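PDB 6PLJ: nucleotidyl transferase from Methanothermobacter thermautotrophicus, which probably transfers nucleotidyl groups, perhaps in pseudomurein cell wall synthesis. Local coordinates for residues Asp225-Arg228 with Ile229-His232. Residues are numbered along the deposited sequence; the frame is centred on the assembly and turned at random.
With EDO (1,2-ethanediol), chain E.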
ATOM      1  N   ASP A 225      13.506  -7.409   5.814  1.00 10.82           N
ATOM      2  CA  ASP A 225      12.037  -7.322   5.856  1.00 10.71           C
ATOM      3  C   ASP A 225      11.412  -8.322   4.905  1.00 10.43           C
ATOM      4  O   ASP A 225      10.418  -8.969   5.222  1.00  9.67           O
ATOM      5  CB  ASP A 225      11.560  -5.923   5.463  1.00 11.06           C
ATOM      6  CG  ASP A 225      12.035  -4.835   6.412  1.00 12.09           C
ATOM      7  OD1 ASP A 225      12.051  -5.067   7.645  1.00 13.80           O
ATOM      8  OD2 ASP A 225      12.331  -3.714   5.931  1.00 12.24           O
ATOM      9  N   TYR A 226      11.989  -8.443   3.710  1.00 10.42           N
ATOM     10  CA  TYR A 226      11.517  -9.440   2.765  1.00 10.57           C
ATOM     11  C   TYR A 226      11.690 -10.861   3.328  1.00 10.73           C
ATOM     12  O   TYR A 226      10.788 -11.683   3.254  1.00 11.04           O
ATOM     13  CB  TYR A 226      12.241  -9.314   1.434  1.00 11.12           C
ATOM     14  CG  TYR A 226      12.148 -10.522   0.562  1.00 11.51           C
ATOM     15  CD1 TYR A 226      10.979 -10.810  -0.146  1.00 11.73           C
ATOM     16  CD2 TYR A 226      13.233 -11.392   0.427  1.00 11.52           C
ATOM     17  CE1 TYR A 226      10.885 -11.917  -0.957  1.00 12.86           C
ATOM     18  CE2 TYR A 226      13.145 -12.502  -0.388  1.00 12.50           C
ATOM     19  CZ  TYR A 226      11.978 -12.759  -1.085  1.00 12.82           C
ATOM     20  OH  TYR A 226      11.889 -13.851  -1.924  1.00 15.06           O
ATOM     21  N   LEU A 227      12.842 -11.122   3.935  1.00 10.87           N
ATOM     22  CA  LEU A 227      13.090 -12.464   4.451  1.00 11.56           C
ATOM     23  C   LEU A 227      12.111 -12.803   5.561  1.00 11.13           C
ATOM     24  O   LEU A 227      11.641 -13.932   5.646  1.00 11.30           O
ATOM     25  CB  LEU A 227      14.523 -12.619   4.938  1.00 12.24           C
ATOM     26  CG  LEU A 227      15.593 -12.455   3.850  1.00 12.75           C
ATOM     27  CD1 LEU A 227      16.966 -12.506   4.491  1.00 13.40           C
ATOM     28  CD2 LEU A 227      15.449 -13.506   2.777  1.00 13.72           C
ATOM     29  N   ARG A 228      11.800 -11.812   6.385  1.00 11.37           N
ATOM     30  CA  ARG A 228      10.801 -11.965   7.446  1.00 11.32           C
ATOM     31  C   ARG A 228       9.420 -12.315   6.873  1.00 11.08           C
ATOM     32  O   ARG A 228       8.741 -13.210   7.349  1.00 11.16           O
ATOM     33  CB  ARG A 228      10.747 -10.699   8.278  1.00 11.72           C
ATOM     34  CG  ARG A 228       9.760 -10.748   9.420  1.00 12.11           C
ATOM     35  CD  ARG A 228       9.699  -9.437  10.162  1.00 12.56           C
ATOM     36  NE  ARG A 228       8.635  -9.490  11.155  1.00 13.19           N
ATOM     37  CZ  ARG A 228       8.247  -8.485  11.921  1.00 13.67           C
ATOM     38  NH1 ARG A 228       8.815  -7.285  11.825  1.00 14.24           N
ATOM     39  NH2 ARG A 228       7.252  -8.677  12.790  1.00 14.57           N
ATOM     40  N   ILE A 229       9.011 -11.605   5.831  1.00 10.88           N
ATOM     41  CA  ILE A 229       7.751 -11.881   5.175  1.00 11.04           C
ATOM     42  C   ILE A 229       7.777 -13.257   4.518  1.00 11.33           C
ATOM     43  O   ILE A 229       6.827 -14.023   4.639  1.00 11.21           O
ATOM     44  CB  ILE A 229       7.414 -10.788   4.141  1.00 10.95           C
ATOM     45  CG1 ILE A 229       7.075  -9.491   4.870  1.00 11.06           C
ATOM     46  CG2 ILE A 229       6.278 -11.239   3.229  1.00 11.00           C
ATOM     47  CD1 ILE A 229       7.151  -8.252   4.004  1.00 11.80           C
ATOM     48  N   ARG A 230       8.864 -13.562   3.832  1.00 11.98           N
ATOM     49  CA  ARG A 230       8.972 -14.869   3.150  1.00 13.84           C
ATOM     50  C   ARG A 230       8.842 -15.996   4.183  1.00 13.74           C
ATOM     51  O   ARG A 230       8.199 -16.948   3.906  1.00 13.49           O
ATOM     52  CB  ARG A 230      10.282 -14.955   2.356  1.00 15.83           C
ATOM     53  CG  ARG A 230      10.515 -16.287   1.660  1.00 18.27           C
ATOM     54  CD  ARG A 230      11.860 -16.317   0.931  1.00 20.56           C
ATOM     55  NE  ARG A 230      12.933 -16.687   1.834  0.70 23.93           N
ATOM     56  CZ  ARG A 230      14.227 -16.701   1.535  0.70 25.86           C
ATOM     57  NH1 ARG A 230      15.102 -17.056   2.461  0.70 26.43           N
ATOM     58  NH2 ARG A 230      14.652 -16.342   0.336  0.70 26.85           N
ATOM     59  N   ASP A 231       9.489 -15.845   5.329  1.00 13.86           N
ATOM     60  CA  ASP A 231       9.404 -16.872   6.378  1.00 14.77           C
ATOM     61  C   ASP A 231       7.968 -17.079   6.859  1.00 13.95           C
ATOM     62  O   ASP A 231       7.546 -18.219   7.115  1.00 13.84           O
ATOM     63  CB  ASP A 231      10.311 -16.529   7.561  1.00 16.34           C
ATOM     64  CG  ASP A 231      11.795 -16.700   7.243  1.00 18.26           C
ATOM     65  OD1 ASP A 231      12.153 -17.307   6.209  1.00 20.20           O
ATOM     66  OD2 ASP A 231      12.601 -16.194   8.041  1.00 21.54           O
ATOM     67  N   HIS A 232       7.218 -15.989   6.978  1.00 13.25           N
ATOM     68  CA  HIS A 232       5.799 -16.075   7.338  1.00 13.17           C
ATOM     69  C   HIS A 232       4.986 -16.832   6.286  1.00 14.53           C
ATOM     70  O   HIS A 232       4.172 -17.690   6.632  1.00 15.72           O
ATOM     71  CB  HIS A 232       5.244 -14.668   7.528  1.00 12.89           C
ATOM     72  CG  HIS A 232       3.756 -14.579   7.509  1.00 12.85           C
ATOM     73  ND1 HIS A 232       2.966 -15.099   8.504  1.00 12.99           N
ATOM     74  CD2 HIS A 232       2.919 -13.973   6.639  1.00 12.99           C
ATOM     75  CE1 HIS A 232       1.697 -14.831   8.240  1.00 13.62           C
ATOM     76  NE2 HIS A 232       1.643 -14.152   7.108  1.00 13.52           N
TER
HETATM   77  C1  EDO E 304      16.253 -15.270   7.367  0.50 26.46           C
HETATM   78  O1  EDO E 304      15.130 -16.123   7.132  0.50 26.02           O
HETATM   79  C2  EDO E 304      15.854 -14.208   8.378  0.50 26.40           C
HETATM   80  O2  EDO E 304      14.425 -14.091   8.395  0.50 26.85           O
HETATM   81  O   HOH W   1      14.076 -15.347  -2.389  1.00 28.98           O
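With CG anti to the backbone N in both Tyr-226 (chi1 162°) and Arg-230 (chi1 178°), and the arginine chain bent at chi3 (85°), the guanidinium comes back beside Tyr-226 and Leu-227, a worked example of i, i+3 and i, i+4 packing on one helix. Leu-227 CD2 sits over one guanidinium face, 3.6 Å from Arg-230 CZ and offset toward the rim, the two side chains running alongside each other. The Tyr-226 ring is turned steeply to the guanidinium; its OH lies 3.8 Å from Arg-230 CD. A water joins the polar ends, donating to Tyr-226 OH at 2.7 Å and accepting from Arg-230 NH2 at 3.0 Å, in plane with both groups. Were Arg-230 an alanine, the water would probably lose its guanidinium partner and Leu-227 CD2 the flat group it packs on. Arg-230 N donates a hydrogen bond to Tyr-226 O at 2.8 Å, one of four successive alpha-helical bonds. One turn on from Leu-227, Asp-231 OD2 accepts hydrogen bonds from both hydroxyls of an ethanediol, probably from the crystallisation liquor. The turns belong to the C-terminal helix 223-236, which rests on strand 56-57: Tyr-226, Ile-229 and Arg-230 touch Leu-57, and Tyr-226 OH hydrogen-bonds Pro-56 O.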